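Local coordinates for protein hemolysin BL lytic component L1 (Bacillus cereus, PDB 7NMQ) that probably acts as one component of a multi-part haemolytic enterotoxin of the alpha-helical pore-forming type, helping to lyse host cell membranes, at residues 292-295 against 296-300; 326-330 against 331-335; 85-88 against 89-93; 52-55 against 56-59; 263-266 against 267-270. One frame throughout, in Å; residues are numbered along the deposited sequence. Where two conformers were deposited one is given.

Interaction 1: residues 292-295 against 296-300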
loop_
_atom_site.group_PDB
_atom_site.type_symbol
_atom_site.label_atom_id
_atom_site.label_comp_id
_atom_site.label_asym_id
_atom_site.label_seq_id
_atom_site.Cartn_x
_atom_site.Cartn_y
_atom_site.Cartn_z
ATOM N N TYR A 292 -11.295 -5.327 -2.684
ATOM C CA TYR A 292 -10.118 -5.084 -1.821
ATOM C C TYR A 292 -9.221 -4.013 -2.464
ATOM O O TYR A 292 -8.604 -3.194 -1.729
ATOM C CB TYR A 292 -9.374 -6.388 -1.567
ATOM C CG TYR A 292 -10.149 -7.417 -0.789
ATOM C CD1 TYR A 292 -11.153 -7.072 0.110
ATOM C CD2 TYR A 292 -9.772 -8.733 -0.836
ATOM C CE1 TYR A 292 -11.850 -8.036 0.830
ATOM C CE2 TYR A 292 -10.462 -9.706 -0.124
ATOM C CZ TYR A 292 -11.490 -9.367 0.737
ATOM O OH TYR A 292 -12.155 -10.396 1.393
ATOM N N LEU A 293 -9.095 -3.995 -3.788
ATOM C CA LEU A 293 -8.261 -2.997 -4.494
ATOM C C LEU A 293 -8.784 -1.591 -4.187
ATOM O O LEU A 293 -7.953 -0.734 -3.811
ATOM C CB LEU A 293 -8.240 -3.241 -6.004
ATOM C CG LEU A 293 -7.210 -4.240 -6.506
ATOM C CD1 LEU A 293 -7.570 -4.735 -7.907
ATOM C CD2 LEU A 293 -5.834 -3.585 -6.542
ATOM N N TYR A 294 -10.068 -1.303 -4.372
ATOM C CA TYR A 294 -10.483 0.106 -4.166
ATOM C C TYR A 294 -10.387 0.407 -2.659
ATOM O O TYR A 294 -10.058 1.564 -2.310
ATOM C CB TYR A 294 -11.824 0.447 -4.818
ATOM C CG TYR A 294 -13.066 0.006 -4.109
ATOM C CD1 TYR A 294 -13.507 0.632 -2.963
ATOM C CD2 TYR A 294 -13.908 -0.968 -4.654
ATOM C CE1 TYR A 294 -14.677 0.230 -2.327
ATOM C CE2 TYR A 294 -15.086 -1.355 -4.029
ATOM C CZ TYR A 294 -15.475 -0.765 -2.847
ATOM O OH TYR A 294 -16.644 -1.145 -2.240
ATOM N N GLN A 295 -10.592 -0.569 -1.780
ATOM C CA GLN A 295 -10.508 -0.351 -0.317
ATOM C C GLN A 295 -9.075 0.018 0.063
ATOM O O GLN A 295 -8.869 0.881 0.940
ATOM C CB GLN A 295 -10.949 -1.565 0.477
ATOM C CG GLN A 295 -12.409 -1.899 0.268
ATOM C CD GLN A 295 -12.707 -3.292 0.782
ATOM O OE1 GLN A 295 -11.867 -3.995 1.379
ATOM N NE2 GLN A 295 -13.932 -3.682 0.605
ATOM N N THR A 296 -8.105 -0.640 -0.554
ATOM C CA THR A 296 -6.678 -0.419 -0.262
ATOM C C THR A 296 -6.266 0.955 -0.788
ATOM O O THR A 296 -5.494 1.669 -0.092
ATOM C CB THR A 296 -5.802 -1.539 -0.830
ATOM O OG1 THR A 296 -6.261 -2.779 -0.310
ATOM C CG2 THR A 296 -4.373 -1.327 -0.411
ATOM N N VAL A 297 -6.728 1.370 -1.956
ATOM C CA VAL A 297 -6.422 2.743 -2.430
ATOM C C VAL A 297 -7.045 3.739 -1.449
ATOM O O VAL A 297 -6.409 4.783 -1.194
ATOM C CB VAL A 297 -6.900 2.981 -3.873
ATOM C CG1 VAL A 297 -6.832 4.463 -4.265
ATOM C CG2 VAL A 297 -6.071 2.152 -4.818
ATOM N N ASP A 298 -8.229 3.517 -0.933
ATOM C CA ASP A 298 -8.803 4.430 0.090
ATOM C C ASP A 298 -7.849 4.543 1.302
ATOM O O ASP A 298 -7.664 5.678 1.827
ATOM C CB ASP A 298 -10.202 4.007 0.513
ATOM C CG ASP A 298 -11.342 4.380 -0.437
ATOM O OD1 ASP A 298 -11.232 5.403 -1.132
ATOM O OD2 ASP A 298 -12.363 3.627 -0.470
ATOM N N GLN A 299 -7.285 3.426 1.746
ATOM C CA GLN A 299 -6.328 3.382 2.863
ATOM C C GLN A 299 -5.094 4.190 2.475
ATOM O O GLN A 299 -4.557 4.949 3.322
ATOM C CB GLN A 299 -5.953 1.984 3.271
ATOM C CG GLN A 299 -7.109 1.220 3.850
ATOM C CD GLN A 299 -6.556 -0.119 4.245
ATOM O OE1 GLN A 299 -6.295 -0.958 3.406
ATOM N NE2 GLN A 299 -6.072 -0.177 5.468
ATOM N N ALA A 300 -4.598 4.016 1.262
ATOM C CA ALA A 300 -3.432 4.758 0.755
ATOM C C ALA A 300 -3.729 6.265 0.779
ATOM O O ALA A 300 -2.830 7.080 1.139
ATOM C CB ALA A 300 -3.022 4.295 -0.613
#
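The carbonyl oxygen of Y292 is gripped twice by one residue, T296. The hydroxyl of T296 donates to it, with OG1 2.8 Å from Y292 O. The backbone N of T296 donates as well, at 2.9 Å from the same Y292 O. The two donors come from opposite faces of the carbonyl plane. The hydroxyl sits well above that plane, 36° out of it, so it does not use a lone pair. OG1 can reach back because it stands beside its own backbone N (chi1 -56°). This turns the methyl CG2 the other way and satisfies the hydroxyl of a buried residue within the helix. V297 sends CG2 back along the helix to L293 O, at 3.6 Å. The side chains of L293 and V297 both pack on M24 of helix 10-33.

On another side of the helix, Y294 and D298 lie side by side and point the same way. OD2 of D298 approaches the edge of the Y294 ring, 4.1 Å from CD1, near the ring plane. Ring and carboxylate planes stand 78° apart. The strongest partner of this carboxylate is K139 of helix 107-154, which forms a salt bridge with OD1. The Y294 ring also meets Y143 of that helix edge-to-face. Y292 leads off another side and makes a cation-pi contact with K188 of helix 173-200.

Backbone bonds such as V297 N to L293 O complete the turns. A threonine hydroxyl bonded to the carbonyl four residues back is a familiar feature of alpha-helices, here in a long helix packed inside a helical bundle.

Interaction 2: residues 326-330 against 331-335. With PEG (di(hydroxyethyl)ether), chain C.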
loop_
_atom_site.group_PDB
_atom_site.type_symbol
_atom_site.label_atom_id
_atom_site.label_comp_id
_atom_site.label_asym_id
_atom_site.label_seq_id
_atom_site.Cartn_x
_atom_site.Cartn_y
_atom_site.Cartn_z
ATOM N N ASP A 326 13.941 37.533 14.408
ATOM C CA ASP A 326 14.381 38.950 14.414
ATOM C C ASP A 326 14.290 39.514 15.840
ATOM O O ASP A 326 15.152 40.301 16.187
ATOM C CB ASP A 326 13.667 39.818 13.390
ATOM C CG ASP A 326 14.358 39.729 12.025
ATOM O OD1 ASP A 326 15.601 39.360 11.959
ATOM O OD2 ASP A 326 13.708 40.106 11.062
ATOM N N SER A 327 13.283 39.154 16.618
ATOM C CA SER A 327 13.090 39.736 17.973
ATOM C C SER A 327 13.857 38.949 19.034
ATOM O O SER A 327 13.970 39.436 20.156
ATOM C CB SER A 327 11.650 39.838 18.339
ATOM O OG SER A 327 11.069 38.555 18.301
ATOM N N MET A 328 14.407 37.799 18.707
ATOM C CA MET A 328 15.033 36.890 19.678
ATOM C C MET A 328 16.283 37.509 20.299
ATOM O O MET A 328 17.127 38.074 19.579
ATOM C CB MET A 328 15.465 35.614 18.950
ATOM C CG MET A 328 15.440 34.433 19.819
ATOM S SD MET A 328 15.865 33.001 18.880
ATOM C CE MET A 328 14.319 32.477 18.154
ATOM N N GLN A 329 16.398 37.401 21.620
ATOM C CA GLN A 329 17.617 37.861 22.339
ATOM C C GLN A 329 18.736 36.823 22.183
ATOM O O GLN A 329 18.464 35.651 21.796
ATOM C CB GLN A 329 17.293 38.223 23.797
ATOM C CG GLN A 329 18.406 38.925 24.586
ATOM C CD GLN A 329 19.358 38.003 25.327
ATOM O OE1 GLN A 329 19.045 36.880 25.669
ATOM N NE2 GLN A 329 20.555 38.469 25.619
ATOM N N ASP A 330 19.971 37.244 22.468
ATOM C CA ASP A 330 21.164 36.421 22.172
ATOM C C ASP A 330 21.077 35.062 22.839
ATOM O O ASP A 330 21.566 34.104 22.221
ATOM C CB ASP A 330 22.431 37.089 22.669
ATOM C CG ASP A 330 22.922 38.245 21.825
ATOM O OD1 ASP A 330 22.295 38.517 20.771
ATOM O OD2 ASP A 330 23.941 38.868 22.235
ATOM N N HIS A 331 20.595 34.961 24.065
ATOM C CA HIS A 331 20.643 33.660 24.793
ATOM C C HIS A 331 19.777 32.649 24.049
ATOM O O HIS A 331 20.297 31.589 23.648
ATOM C CB HIS A 331 20.212 33.823 26.263
ATOM C CG HIS A 331 20.234 32.537 27.010
ATOM N ND1 HIS A 331 19.079 31.985 27.549
ATOM C CD2 HIS A 331 21.208 31.613 27.180
ATOM C CE1 HIS A 331 19.362 30.804 28.084
ATOM N NE2 HIS A 331 20.677 30.560 27.883
ATOM N N LYS A 332 18.525 32.967 23.797
ATOM C CA LYS A 332 17.657 31.979 23.122
ATOM C C LYS A 332 18.185 31.689 21.708
ATOM O O LYS A 332 18.153 30.520 21.244
ATOM C CB LYS A 332 16.216 32.464 23.026
ATOM C CG LYS A 332 15.271 31.372 22.571
ATOM C CD LYS A 332 13.843 31.797 22.556
ATOM C CE LYS A 332 12.963 30.629 22.182
ATOM N NZ LYS A 332 11.523 30.960 22.235
ATOM N N PHE A 333 18.724 32.705 21.033
ATOM C CA PHE A 333 19.281 32.500 19.670
ATOM C C PHE A 333 20.394 31.454 19.706
ATOM O O PHE A 333 20.461 30.563 18.869
ATOM C CB PHE A 333 19.715 33.848 19.115
ATOM C CG PHE A 333 20.196 33.790 17.696
ATOM C CD1 PHE A 333 19.312 33.876 16.637
ATOM C CD2 PHE A 333 21.549 33.750 17.423
ATOM C CE1 PHE A 333 19.776 33.803 15.330
ATOM C CE2 PHE A 333 22.006 33.680 16.119
ATOM C CZ PHE A 333 21.118 33.732 15.075
ATOM N N SER A 334 21.270 31.544 20.694
ATOM C CA SER A 334 22.413 30.617 20.846
ATOM C C SER A 334 21.952 29.179 21.100
ATOM O O SER A 334 22.799 28.246 20.983
ATOM C CB SER A 334 23.321 31.097 21.958
ATOM O OG SER A 334 22.796 30.804 23.253
ATOM N N LEU A 335 20.708 28.954 21.509
ATOM C CA LEU A 335 20.196 27.579 21.797
ATOM C C LEU A 335 19.595 26.925 20.562
ATOM O O LEU A 335 19.313 25.714 20.610
ATOM C CB LEU A 335 19.181 27.624 22.934
ATOM C CG LEU A 335 19.728 28.212 24.238
ATOM C CD1 LEU A 335 18.662 28.192 25.321
ATOM C CD2 LEU A 335 20.987 27.467 24.710
HETATM C C1 PEG C . 16.102 32.973 27.279
HETATM O O1 PEG C . 17.266 33.078 26.516
HETATM C C2 PEG C . 14.889 33.034 26.458
HETATM O O2 PEG C . 14.535 34.397 26.306
HETATM C C3 PEG C . 13.955 34.686 25.047
HETATM C C4 PEG C . 14.918 35.478 24.249
HETATM O O4 PEG C . 14.395 35.904 23.086
HETATM O O HOH W 1 17.276 35.135 25.196
#
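The F333 ring has the sulfur of M328 at its edge, near the ring plane. M328 SD lies 5.5 Å from the centroid of the F333 ring and 79° off its normal, an edge-on Met-aromatic contact. The sulfur also touches the backbone, with M328 SD 3.5 Å from F333 CA. M328 CG meets K332 CB at 3.8 Å. The M328 and K332 side chains cross at about a right angle.

The H331 ring has O1 of a bound di(hydroxyethyl)ether at its edge, near its plane. The ether is probably from the crystallisation liquor.

Q329 is the N-cap of helix 330-357. Its OE1 accepts from H331 N at 2.9 Å. The donor stands 62° out of the amide plane, so no lone pair is used. The bend at chi2 (-90°) folds the amide back over the first turn. The backbone bond from F333 N to Q329 O, 3.1 Å, comes nearly along the C=O axis. The ether's O4 accepts from Q329 N at 2.9 Å. S334 OG donates to H331 O within the first turn, in the carbonyl plane. F333 packs on K107 and L110 of helix 107-154, and K107 NZ also bonds M328 O.

Interaction 3: residues 85-88 against 89-93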
loop_
_atom_site.group_PDB
_atom_site.type_symbol
_atom_site.label_atom_id
_atom_site.label_comp_id
_atom_site.label_asym_id
_atom_site.label_seq_id
_atom_site.Cartn_x
_atom_site.Cartn_y
_atom_site.Cartn_z
ATOM N N VAL A 85 13.286 11.669 1.345
ATOM C CA VAL A 85 14.741 11.460 1.199
ATOM C C VAL A 85 15.390 12.789 0.805
ATOM O O VAL A 85 16.448 13.148 1.381
ATOM C CB VAL A 85 15.080 10.377 0.166
ATOM C CG1 VAL A 85 16.593 10.286 -0.021
ATOM C CG2 VAL A 85 14.492 9.017 0.525
ATOM N N ASN A 86 14.851 13.487 -0.179
ATOM C CA ASN A 86 15.488 14.724 -0.688
ATOM C C ASN A 86 15.450 15.804 0.396
ATOM O O ASN A 86 16.382 16.627 0.416
ATOM C CB ASN A 86 14.833 15.154 -1.975
ATOM C CG ASN A 86 15.272 14.263 -3.121
ATOM O OD1 ASN A 86 16.390 13.769 -3.130
ATOM N ND2 ASN A 86 14.509 14.243 -4.170
ATOM N N TYR A 87 14.448 15.829 1.238
ATOM C CA TYR A 87 14.410 16.845 2.330
ATOM C C TYR A 87 15.533 16.512 3.307
ATOM O O TYR A 87 16.281 17.397 3.725
ATOM C CB TYR A 87 13.057 16.911 3.026
ATOM C CG TYR A 87 13.101 18.036 4.035
ATOM C CD1 TYR A 87 12.821 19.336 3.662
ATOM C CD2 TYR A 87 13.534 17.800 5.331
ATOM C CE1 TYR A 87 12.950 20.365 4.579
ATOM C CE2 TYR A 87 13.630 18.830 6.262
ATOM C CZ TYR A 87 13.351 20.123 5.872
ATOM O OH TYR A 87 13.480 21.196 6.726
ATOM N N ASP A 88 15.742 15.253 3.638
ATOM C CA ASP A 88 16.878 14.905 4.505
ATOM C C ASP A 88 18.174 15.375 3.855
ATOM O O ASP A 88 19.034 15.957 4.541
ATOM C CB ASP A 88 16.993 13.405 4.769
ATOM C CG ASP A 88 18.242 13.087 5.587
ATOM O OD1 ASP A 88 18.381 13.657 6.684
ATOM O OD2 ASP A 88 19.031 12.171 5.150
ATOM N N GLU A 89 18.369 15.122 2.557
ATOM C CA GLU A 89 19.648 15.517 1.907
ATOM C C GLU A 89 19.765 17.047 1.976
ATOM O O GLU A 89 20.882 17.538 2.236
ATOM C CB GLU A 89 19.758 15.010 0.471
ATOM C CG GLU A 89 19.444 13.525 0.356
ATOM C CD GLU A 89 20.558 12.514 0.101
ATOM O OE1 GLU A 89 20.919 12.315 -1.067
ATOM O OE2 GLU A 89 20.989 11.857 1.053
ATOM N N GLN A 90 18.673 17.795 1.797
ATOM C CA GLN A 90 18.768 19.269 1.875
ATOM C C GLN A 90 19.111 19.666 3.315
ATOM O O GLN A 90 19.988 20.512 3.496
ATOM C CB GLN A 90 17.462 19.913 1.429
ATOM C CG GLN A 90 17.596 21.418 1.314
ATOM C CD GLN A 90 16.373 22.116 0.798
ATOM O OE1 GLN A 90 15.371 21.518 0.505
ATOM N NE2 GLN A 90 16.467 23.405 0.618
ATOM N N PHE A 91 18.421 19.141 4.295
ATOM C CA PHE A 91 18.627 19.492 5.725
ATOM C C PHE A 91 20.082 19.187 6.102
ATOM O O PHE A 91 20.776 20.037 6.689
ATOM C CB PHE A 91 17.649 18.743 6.620
ATOM C CG PHE A 91 17.697 19.234 8.030
ATOM C CD1 PHE A 91 18.647 18.780 8.905
ATOM C CD2 PHE A 91 16.942 20.335 8.400
ATOM C CE1 PHE A 91 18.736 19.315 10.180
ATOM C CE2 PHE A 91 17.007 20.855 9.674
ATOM C CZ PHE A 91 17.915 20.351 10.561
ATOM N N GLN A 92 20.576 18.000 5.703
ATOM C CA GLN A 92 21.949 17.599 6.092
ATOM C C GLN A 92 22.934 18.570 5.464
ATOM O O GLN A 92 23.960 18.885 6.085
ATOM C CB GLN A 92 22.297 16.186 5.660
ATOM C CG GLN A 92 21.415 15.113 6.279
ATOM C CD GLN A 92 21.534 15.027 7.777
ATOM O OE1 GLN A 92 22.598 15.319 8.339
ATOM N NE2 GLN A 92 20.460 14.584 8.417
ATOM N N ASN A 93 22.676 18.971 4.227
ATOM C CA ASN A 93 23.589 19.857 3.498
ATOM C C ASN A 93 23.506 21.312 4.018
ATOM O O ASN A 93 24.499 22.037 3.846
ATOM C CB ASN A 93 23.314 19.785 2.010
ATOM C CG ASN A 93 24.435 20.468 1.275
ATOM O OD1 ASN A 93 25.617 20.223 1.551
ATOM N ND2 ASN A 93 24.071 21.343 0.384
HETATM O O HOH W 2 14.704 18.981 -1.004
#
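The polar side-chain bond joins D88 and Q92, four residues apart. Q92 NE2 donates to D88 OD1 at 2.9 Å, with an N-H...O angle of 164°. It meets the carboxylate on the syn side, 22° out of its plane. The acceptor lies almost in the amide plane of Q92. Q92 bends at chi2 (-63°) to bring its amide back over D88. Its CG rests on D88 O at 3.1 Å. The other end of this amide, Q92 OE1, accepts from K344 of helix 330-357.

The aromatic contact is between Y87 and F91, whose side chains cross at a slant. Y87 CE2 packs on F91 CB at 4.0 Å. Y87 OH approaches the edge of the F91 ring, 3.9 Å from CD2. Both rings also meet W347 of helix 330-357.

Charge is a less certain matter, because E89 has two conformers. In one of them E89 OE2 bonds H351, and the nearby D88 carboxylate may disfavour that placement slightly.

A water donates to Q90 OE1 at 3.0 Å and, weakly, to N86 O. Q90 OE1 also bonds T120 of helix 107-154.

Backbone bonds such as F91 N to Y87 O hold the turns. These i to i+4 pairs lie on the long alpha-helix 45-103, which packs against helices 107-154 and 330-357 in the bundle of this HBL-family toxin.

Interaction 4: residues 52-55 against 56-59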
loop_
_atom_site.group_PDB
_atom_site.type_symbol
_atom_site.label_atom_id
_atom_site.label_comp_id
_atom_site.label_asym_id
_atom_site.label_seq_id
_atom_site.Cartn_x
_atom_site.Cartn_y
_atom_site.Cartn_z
ATOM N N LEU A 52 -21.383 -13.052 -20.052
ATOM C CA LEU A 52 -19.997 -13.534 -20.248
ATOM C C LEU A 52 -19.211 -12.521 -21.093
ATOM O O LEU A 52 -18.054 -12.263 -20.769
ATOM C CB LEU A 52 -20.043 -14.927 -20.895
ATOM C CG LEU A 52 -18.688 -15.543 -21.199
ATOM C CD1 LEU A 52 -17.883 -15.747 -19.932
ATOM C CD2 LEU A 52 -18.899 -16.862 -21.912
ATOM N N LYS A 53 -19.784 -12.015 -22.190
ATOM C CA LYS A 53 -19.112 -10.982 -23.026
ATOM C C LYS A 53 -18.738 -9.778 -22.152
ATOM O O LYS A 53 -17.611 -9.273 -22.254
ATOM C CB LYS A 53 -19.986 -10.550 -24.209
ATOM C CG LYS A 53 -19.628 -9.178 -24.773
ATOM C CD LYS A 53 -20.477 -8.725 -25.937
ATOM C CE LYS A 53 -20.150 -7.313 -26.358
ATOM N NZ LYS A 53 -21.276 -6.642 -27.052
ATOM N N ASN A 54 -19.664 -9.347 -21.300
ATOM C CA ASN A 54 -19.444 -8.177 -20.432
ATOM C C ASN A 54 -18.396 -8.484 -19.372
ATOM O O ASN A 54 -17.581 -7.611 -19.086
ATOM C CB ASN A 54 -20.752 -7.728 -19.819
ATOM C CG ASN A 54 -21.580 -7.069 -20.888
ATOM O OD1 ASN A 54 -21.056 -6.444 -21.800
ATOM N ND2 ASN A 54 -22.859 -7.079 -20.715
ATOM N N ILE A 55 -18.430 -9.678 -18.801
ATOM C CA ILE A 55 -17.404 -10.095 -17.810
ATOM C C ILE A 55 -16.034 -10.030 -18.453
ATOM O O ILE A 55 -15.080 -9.556 -17.837
ATOM C CB ILE A 55 -17.739 -11.473 -17.257
ATOM C CG1 ILE A 55 -18.929 -11.297 -16.312
ATOM C CG2 ILE A 55 -16.514 -12.088 -16.606
ATOM C CD1 ILE A 55 -19.590 -12.542 -15.875
ATOM N N HIS A 56 -15.879 -10.536 -19.664
ATOM C CA HIS A 56 -14.558 -10.493 -20.308
ATOM C C HIS A 56 -14.103 -9.057 -20.506
ATOM O O HIS A 56 -12.912 -8.775 -20.283
ATOM C CB HIS A 56 -14.604 -11.196 -21.654
ATOM C CG HIS A 56 -14.671 -12.674 -21.496
ATOM N ND1 HIS A 56 -15.117 -13.474 -22.514
ATOM C CD2 HIS A 56 -14.312 -13.490 -20.474
ATOM C CE1 HIS A 56 -15.057 -14.745 -22.101
ATOM N NE2 HIS A 56 -14.568 -14.794 -20.858
ATOM N N LEU A 57 -14.997 -8.138 -20.869
ATOM C CA LEU A 57 -14.618 -6.713 -20.974
ATOM C C LEU A 57 -14.227 -6.199 -19.579
ATOM O O LEU A 57 -13.258 -5.430 -19.476
ATOM C CB LEU A 57 -15.791 -5.891 -21.510
ATOM C CG LEU A 57 -16.190 -6.223 -22.933
ATOM C CD1 LEU A 57 -17.376 -5.361 -23.370
ATOM C CD2 LEU A 57 -15.059 -6.101 -23.896
ATOM N N ASN A 58 -14.939 -6.586 -18.551
ATOM C CA ASN A 58 -14.605 -6.153 -17.177
ATOM C C ASN A 58 -13.232 -6.687 -16.803
ATOM O O ASN A 58 -12.447 -5.965 -16.142
ATOM C CB ASN A 58 -15.578 -6.658 -16.143
ATOM C CG ASN A 58 -16.997 -6.157 -16.324
ATOM O OD1 ASN A 58 -17.293 -5.094 -16.910
ATOM N ND2 ASN A 58 -17.884 -6.903 -15.750
ATOM N N GLN A 59 -12.885 -7.906 -17.196
ATOM C CA GLN A 59 -11.602 -8.520 -16.791
ATOM C C GLN A 59 -10.490 -7.792 -17.532
ATOM O O GLN A 59 -9.421 -7.563 -16.952
ATOM C CB GLN A 59 -11.571 -10.034 -17.053
ATOM C CG GLN A 59 -12.542 -10.788 -16.183
ATOM C CD GLN A 59 -12.460 -12.283 -16.349
ATOM O OE1 GLN A 59 -12.964 -12.853 -17.313
ATOM N NE2 GLN A 59 -11.775 -12.905 -15.438
#
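H56 packs back on L52, and its ring can be followed outward from CB. H56 CB lies 3.6 Å from K53 O. H56 CG sits near L52 O, which lies over one face of the ring, 3.4 Å above its plane and offset toward the rim. That same L52 O accepts the backbone bond from H56 N, at 3.0 Å. H56 CE1 then meets the leucine branch, 3.8 Å from L52 CG. At the tip, H56 NE2 is 3.6 Å from L52 CD1. Its polar partner is V37 O, in the loop after helix 10-33. The ring is brought over the preceding turn by CG standing beside the backbone N (chi1 -74°).

Q59 OE1 lies at the edge of the H56 ring, in its plane. Q59 OE1 also touches I55 CG2 at 3.7 Å. This oxygen accepts from V37 N, so H56 and Q59 together hold both backbone polar atoms of V37.

On another side, the N58 amide lies against the N54 carbonyl, with N58 CG 3.2 Å from N54 O. N58 ND2 bonds N152 of helix 107-154. These are two turns of alpha-helix 45-103 whose side chains pin a neighbouring loop and pack on a bundle helix.

Interaction 5: residues 263-266 against 267-270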
loop_
_atom_site.group_PDB
_atom_site.type_symbol
_atom_site.label_atom_id
_atom_site.label_comp_id
_atom_site.label_asym_id
_atom_site.label_seq_id
_atom_site.Cartn_x
_atom_site.Cartn_y
_atom_site.Cartn_z
ATOM N N SER A 263 -4.453 -20.256 0.437
ATOM C CA SER A 263 -4.056 -20.291 -0.996
ATOM C C SER A 263 -4.044 -21.746 -1.468
ATOM O O SER A 263 -4.540 -22.010 -2.560
ATOM C CB SER A 263 -2.733 -19.641 -1.199
ATOM O OG SER A 263 -2.870 -18.272 -0.885
ATOM N N ASN A 264 -3.509 -22.646 -0.665
ATOM C CA ASN A 264 -3.471 -24.078 -1.035
ATOM C C ASN A 264 -4.897 -24.603 -1.173
ATOM O O ASN A 264 -5.206 -25.264 -2.177
ATOM C CB ASN A 264 -2.671 -24.849 0.010
ATOM C CG ASN A 264 -2.462 -26.268 -0.399
ATOM O OD1 ASN A 264 -3.372 -27.089 -0.285
ATOM N ND2 ASN A 264 -1.262 -26.520 -0.876
ATOM N N LYS A 265 -5.755 -24.258 -0.233
ATOM C CA LYS A 265 -7.149 -24.736 -0.248
ATOM C C LYS A 265 -7.874 -24.231 -1.493
ATOM O O LYS A 265 -8.676 -24.988 -2.104
ATOM C CB LYS A 265 -7.881 -24.357 1.036
ATOM C CG LYS A 265 -9.363 -24.746 1.088
ATOM C CD LYS A 265 -9.651 -26.204 1.149
ATOM C CE LYS A 265 -11.131 -26.460 1.335
ATOM N NZ LYS A 265 -11.453 -27.879 1.106
ATOM N N ILE A 266 -7.675 -22.974 -1.858
ATOM C CA ILE A 266 -8.380 -22.410 -3.027
ATOM C C ILE A 266 -7.901 -23.180 -4.255
ATOM O O ILE A 266 -8.724 -23.533 -5.124
ATOM C CB ILE A 266 -8.121 -20.897 -3.144
ATOM C CG1 ILE A 266 -8.811 -20.174 -1.978
ATOM C CG2 ILE A 266 -8.510 -20.396 -4.519
ATOM C CD1 ILE A 266 -8.586 -18.674 -1.915
ATOM N N GLY A 267 -6.603 -23.438 -4.364
ATOM C CA GLY A 267 -6.097 -24.228 -5.497
ATOM C C GLY A 267 -6.701 -25.613 -5.514
ATOM O O GLY A 267 -7.024 -26.114 -6.625
ATOM N N GLU A 268 -6.863 -26.240 -4.361
ATOM C CA GLU A 268 -7.444 -27.594 -4.247
ATOM C C GLU A 268 -8.896 -27.575 -4.731
ATOM O O GLU A 268 -9.316 -28.468 -5.475
ATOM C CB GLU A 268 -7.394 -28.098 -2.811
ATOM C CG GLU A 268 -6.024 -28.504 -2.312
ATOM C CD GLU A 268 -6.047 -29.199 -0.955
ATOM O OE1 GLU A 268 -7.086 -29.071 -0.217
ATOM O OE2 GLU A 268 -5.043 -29.877 -0.625
ATOM N N LEU A 269 -9.671 -26.568 -4.345
ATOM C CA LEU A 269 -11.077 -26.461 -4.795
ATOM C C LEU A 269 -11.104 -26.381 -6.326
ATOM O O LEU A 269 -12.026 -26.963 -6.985
ATOM C CB LEU A 269 -11.749 -25.236 -4.189
ATOM C CG LEU A 269 -12.037 -25.371 -2.704
ATOM C CD1 LEU A 269 -12.511 -24.051 -2.151
ATOM C CD2 LEU A 269 -13.090 -26.457 -2.452
ATOM N N SER A 270 -10.222 -25.576 -6.902
ATOM C CA SER A 270 -10.161 -25.372 -8.374
ATOM C C SER A 270 -9.759 -26.675 -9.074
ATOM O O SER A 270 -10.357 -27.023 -10.117
ATOM C CB SER A 270 -9.192 -24.268 -8.688
ATOM O OG SER A 270 -9.742 -23.009 -8.363
#
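K265 meets both E268 and L269 on one turn of helix 247-272, an alpha-helix packed in the bundle. The lysine starts with CG opposite the backbone N (chi1 177°). It bends at chi2 (68°) and then runs straight. It crosses E268 at about a right angle, with K265 CD 4.1 Å from E268 OE1. The charged ends stay apart, 4.7 Å between K265 NZ and E268 OE1, so the attraction is probably modest. K265 NZ also passes the leucine, 4.2 Å from L269 CD2. Its ion pair with E179 of helix 173-200 is long and weak.

E268 is extended beyond CG, which stands beside its own backbone N. It lies back over the preceding turn, with CG 3.3 Å from N264 O. The E268 and N264 side chains cross at a slant.

L269 also turns CG beside the backbone N. This lays CG on the carbonyl of K265, 3.4 Å from K265 O. L269 then packs on E179 and I180 of helix 173-200 and on L281 of helix 275-325. I266 holds its branch CG2 anti to the backbone N, which leaves I266 CG2 3.6 Å from G267 N. I266 packs against T225 and T227 of strand 225-230, beside R184 of helix 173-200. S263 faces the same strand, and its OG bonds P228 O and Q187.

G267 N donates to S263 O. Backbone bonds from E268 N to N264 O and from L269 N to K265 O continue the helix. In the last turn, S270 N donates to I266 O at 3.1 Å.

In the fold
All five contacts are local turns in an elongated, mostly helical chain. Along the sequence the order is interaction 4, 3, 5, 1, 2. Interactions 4 and 3 share helix 45-103, with centres about 49 Å apart, on opposite sides of the chain's centre. Interaction 5 is on helix 247-272, and interaction 1 on the next helix, 275-325, about 25 Å away between centres. Interaction 2 starts helix 330-357, about 69 Å from both 4 and 5 between centres. None of the five touch. Helix 107-154 packs against interactions 1, 2, 3 and 4, so one helix links distant parts of the bundle. This long-bundle form is consistent with a ClyA-like pore-forming toxin.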